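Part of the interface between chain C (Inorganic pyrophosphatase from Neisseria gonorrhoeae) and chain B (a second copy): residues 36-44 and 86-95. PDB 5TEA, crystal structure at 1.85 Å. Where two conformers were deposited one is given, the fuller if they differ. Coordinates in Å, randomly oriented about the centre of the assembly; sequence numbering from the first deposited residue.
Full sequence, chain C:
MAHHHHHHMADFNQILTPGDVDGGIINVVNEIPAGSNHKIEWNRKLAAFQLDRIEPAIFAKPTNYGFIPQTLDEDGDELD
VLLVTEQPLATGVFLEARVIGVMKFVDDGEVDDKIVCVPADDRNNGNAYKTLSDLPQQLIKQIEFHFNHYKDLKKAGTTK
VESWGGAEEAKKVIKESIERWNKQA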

# COMPACT_ATOMS: atom_id res chain seq x y z
N SER C 36 -7.85 -5.71 -7.38
CA SER C 36 -7.75 -4.78 -8.50
C SER C 36 -9.11 -4.59 -9.18
O SER C 36 -9.88 -5.54 -9.30
CB SER C 36 -6.72 -5.28 -9.52
OG SER C 36 -6.71 -4.44 -10.68
N ASN C 37 -9.40 -3.35 -9.62
CA ASN C 37 -10.55 -3.09 -10.48
C ASN C 37 -10.13 -2.88 -11.93
O ASN C 37 -10.84 -2.20 -12.70
CB ASN C 37 -11.36 -1.87 -9.97
CG ASN C 37 -10.61 -0.55 -10.15
OD1 ASN C 37 -9.38 -0.48 -10.07
ND2 ASN C 37 -11.37 0.53 -10.38
N HIS C 38 -8.99 -3.43 -12.32
CA HIS C 38 -8.53 -3.41 -13.70
C HIS C 38 -8.85 -4.76 -14.34
O HIS C 38 -8.41 -5.79 -13.85
CB HIS C 38 -7.03 -3.11 -13.74
CG HIS C 38 -6.68 -1.77 -13.21
ND1 HIS C 38 -5.38 -1.36 -13.00
CD2 HIS C 38 -7.47 -0.73 -12.84
CE1 HIS C 38 -5.38 -0.12 -12.53
NE2 HIS C 38 -6.63 0.28 -12.41
N LYS C 39 -9.67 -4.75 -15.41
CA LYS C 39 -10.01 -6.00 -16.08
C LYS C 39 -8.91 -6.29 -17.09
O LYS C 39 -8.86 -5.70 -18.18
CB LYS C 39 -11.39 -5.95 -16.73
CG LYS C 39 -11.82 -7.28 -17.34
CD LYS C 39 -13.14 -7.19 -18.12
CE LYS C 39 -13.60 -8.56 -18.61
NZ LYS C 39 -12.67 -9.17 -19.61
N ILE C 40 -8.01 -7.19 -16.72
CA ILE C 40 -6.89 -7.60 -17.55
C ILE C 40 -7.17 -9.00 -18.07
O ILE C 40 -7.64 -9.87 -17.33
CB ILE C 40 -5.57 -7.54 -16.76
CG1 ILE C 40 -5.33 -6.13 -16.23
CG2 ILE C 40 -4.41 -7.98 -17.64
CD1 ILE C 40 -4.22 -6.03 -15.19
N GLU C 41 -6.87 -9.22 -19.35
CA GLU C 41 -7.12 -10.50 -19.99
C GLU C 41 -5.92 -10.85 -20.86
O GLU C 41 -5.35 -9.99 -21.52
CB GLU C 41 -8.40 -10.42 -20.81
CG GLU C 41 -8.65 -11.50 -21.81
CD GLU C 41 -9.87 -11.18 -22.66
OE1 GLU C 41 -9.94 -10.05 -23.19
OE2 GLU C 41 -10.76 -12.05 -22.76
N TRP C 42 -5.54 -12.13 -20.84
CA TRP C 42 -4.54 -12.61 -21.79
C TRP C 42 -5.13 -12.60 -23.19
O TRP C 42 -6.17 -13.22 -23.43
CB TRP C 42 -4.10 -14.02 -21.39
CG TRP C 42 -3.23 -14.72 -22.38
CD1 TRP C 42 -3.59 -15.76 -23.18
CD2 TRP C 42 -1.85 -14.45 -22.65
NE1 TRP C 42 -2.51 -16.15 -23.95
CE2 TRP C 42 -1.44 -15.37 -23.63
CE3 TRP C 42 -0.93 -13.52 -22.16
CZ2 TRP C 42 -0.14 -15.38 -24.14
CZ3 TRP C 42 0.36 -13.54 -22.66
CH2 TRP C 42 0.74 -14.46 -23.64
N ASN C 43 -4.48 -11.88 -24.10
CA ASN C 43 -4.90 -11.80 -25.50
C ASN C 43 -4.16 -12.90 -26.25
O ASN C 43 -2.99 -12.75 -26.60
CB ASN C 43 -4.61 -10.40 -26.05
CG ASN C 43 -5.19 -10.17 -27.44
OD1 ASN C 43 -5.13 -11.04 -28.31
ND2 ASN C 43 -5.73 -8.97 -27.66
N ARG C 44 -4.84 -14.03 -26.47
CA ARG C 44 -4.20 -15.18 -27.09
C ARG C 44 -3.64 -14.86 -28.46
O ARG C 44 -2.59 -15.38 -28.85
CB ARG C 44 -5.20 -16.34 -27.18
CG ARG C 44 -4.58 -17.67 -27.61
CD ARG C 44 -5.62 -18.64 -28.15
NE ARG C 44 -6.92 -18.41 -27.53
CZ ARG C 44 -8.04 -19.00 -27.91
NH1 ARG C 44 -8.03 -19.88 -28.91
NH2 ARG C 44 -9.18 -18.72 -27.28
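Chain B 86-95: EQPLATGVFL

Residues 86-95 of chain B lie along the strand 38-43 of chain C, from a second copy of the same pyrophosphatase, and the two stretches together bury 328 Å². Both chains advance in the same sense: the nearest CA pairs are Asn37(C) CA to Gln87(B) CA at 8.5 Å, His38(C) CA to Leu89(B) CA at 8.0 Å and Ile40(C) CA to Val93(B) CA at 8.0 Å. At these separations the backbones do not pair as in a sheet, and side chains fill the space between them.

Chain B is extended from Gln87(B) to Ala90(B), then makes a type II beta turn from Ala90(B) to Val93(B), and is in strand conformation at Phe94(B) and Leu95(B). The turn carries Thr91(B) and Gly92(B) out of reach of chain C and returns the chain at Val93(B), whose CB points toward the strand. Gly92(B), at phi/psi 104/-10, has a backbone in which a CB would jam against the preceding carbonyl O.

Polar contacts gather at the start of both stretches. Asn37(C) ND2 gives a weak hydrogen bond to Gln87(B) OE1 (3.3 Å, 136° at the hydrogen); Asn37(C) OD1 lies equally close to Gln87(B) OE1, 3.3 Å, but both are acceptors and no bond forms. One water joins the chains: it accepts from Gln87(B) N at 3.0 Å, donates to Gln87(B) OE1 over a short 2.4 Å, and its O lies 3.3 Å from His38(C) NE2 in a further hydrogen bond.

His38(C), chi1 m, has the largest covered area of either stretch, and its CB points toward chain B. Backbone carbonyls meet the edge of its ring: His38(C) CE1 is 3.1 Å from Pro88(B) O and 3.5 Å from Gln87(B) O. Leu89(B) approaches obliquely, with its CD1 3.4 Å from His38(C) ND1. Within chain C, His38(C) N donates to Ser36(C) OG at 3.0 Å.

Apolar packing follows farther along. Ile40(C) CD1 meets Val93(B) CG1 at 4.3 Å; the isoleucine CB points sideways, but its m,t rotamer brings the end of the side chain nearer to chain B. At the far end, Asn43(C) ND2 lies 3.9 Å from Phe94(B) CZ, at the ring edge and near its plane, while the same ND2 is hydrogen-bonded elsewhere in the structure. Between these contacts, Lys39(C) and Glu41(C) remain out of reach of chain B, as does Trp42(C).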

# COMPACT_ATOMS: atom_id res chain seq x y z
N GLU B 86 -7.50 6.51 -11.92
CA GLU B 86 -7.63 6.71 -10.47
C GLU B 86 -6.62 5.85 -9.71
O GLU B 86 -6.04 6.30 -8.72
CB GLU B 86 -9.06 6.40 -10.02
CG GLU B 86 -10.07 7.54 -10.26
CD GLU B 86 -10.78 7.51 -11.62
OE1 GLU B 86 -11.20 6.41 -12.10
OE2 GLU B 86 -10.95 8.60 -12.22
N GLN B 87 -6.41 4.60 -10.15
CA GLN B 87 -5.46 3.71 -9.51
C GLN B 87 -4.34 3.33 -10.48
O GLN B 87 -4.60 3.14 -11.68
CB GLN B 87 -6.19 2.45 -9.00
CG GLN B 87 -7.19 2.72 -7.85
CD GLN B 87 -8.61 3.07 -8.32
OE1 GLN B 87 -9.02 2.72 -9.43
NE2 GLN B 87 -9.36 3.75 -7.46
N PRO B 88 -3.10 3.22 -10.01
CA PRO B 88 -1.98 2.99 -10.94
C PRO B 88 -2.12 1.70 -11.75
O PRO B 88 -2.63 0.68 -11.28
CB PRO B 88 -0.75 2.92 -10.01
CG PRO B 88 -1.15 3.66 -8.79
CD PRO B 88 -2.64 3.44 -8.63
N LEU B 89 -1.66 1.77 -13.00
CA LEU B 89 -1.59 0.63 -13.89
C LEU B 89 -0.20 -0.02 -13.84
O LEU B 89 0.81 0.68 -13.76
CB LEU B 89 -1.92 1.08 -15.32
CG LEU B 89 -2.37 0.06 -16.34
CD1 LEU B 89 -3.57 -0.72 -15.81
CD2 LEU B 89 -2.69 0.74 -17.68
N ALA B 90 -0.15 -1.35 -13.91
CA ALA B 90 1.13 -2.06 -13.86
C ALA B 90 1.91 -1.93 -15.17
O ALA B 90 1.34 -1.81 -16.26
CB ALA B 90 0.91 -3.54 -13.55
N THR B 91 3.24 -2.01 -15.05
CA THR B 91 4.11 -2.08 -16.22
C THR B 91 3.76 -3.29 -17.08
O THR B 91 3.59 -4.40 -16.58
CB THR B 91 5.58 -2.20 -15.79
OG1 THR B 91 5.99 -1.05 -15.04
CG2 THR B 91 6.51 -2.42 -16.99
N GLY B 92 3.66 -3.08 -18.39
CA GLY B 92 3.63 -4.19 -19.32
C GLY B 92 2.26 -4.50 -19.90
O GLY B 92 2.19 -5.31 -20.83
N VAL B 93 1.20 -3.92 -19.40
CA VAL B 93 -0.12 -4.16 -19.99
C VAL B 93 -0.37 -3.10 -21.06
O VAL B 93 0.11 -1.97 -20.97
CB VAL B 93 -1.25 -4.15 -18.94
CG1 VAL B 93 -0.97 -5.16 -17.83
CG2 VAL B 93 -1.46 -2.76 -18.38
N PHE B 94 -1.09 -3.49 -22.10
CA PHE B 94 -1.51 -2.54 -23.12
C PHE B 94 -3.02 -2.39 -23.07
O PHE B 94 -3.72 -3.22 -22.50
CB PHE B 94 -1.04 -2.97 -24.52
CG PHE B 94 -1.90 -4.04 -25.15
CD1 PHE B 94 -1.66 -5.39 -24.89
CD2 PHE B 94 -2.94 -3.71 -26.00
CE1 PHE B 94 -2.45 -6.37 -25.47
CE2 PHE B 94 -3.74 -4.70 -26.57
CZ PHE B 94 -3.48 -6.02 -26.31
N LEU B 95 -3.51 -1.29 -23.65
CA LEU B 95 -4.94 -0.99 -23.60
C LEU B 95 -5.33 -0.10 -24.78
O LEU B 95 -4.50 0.62 -25.34
CB LEU B 95 -5.32 -0.29 -22.30
CG LEU B 95 -4.86 1.18 -22.14
CD1 LEU B 95 -5.75 1.87 -21.12
CD2 LEU B 95 -3.40 1.26 -21.70
O HOH W 1 -8.38 2.96 -11.77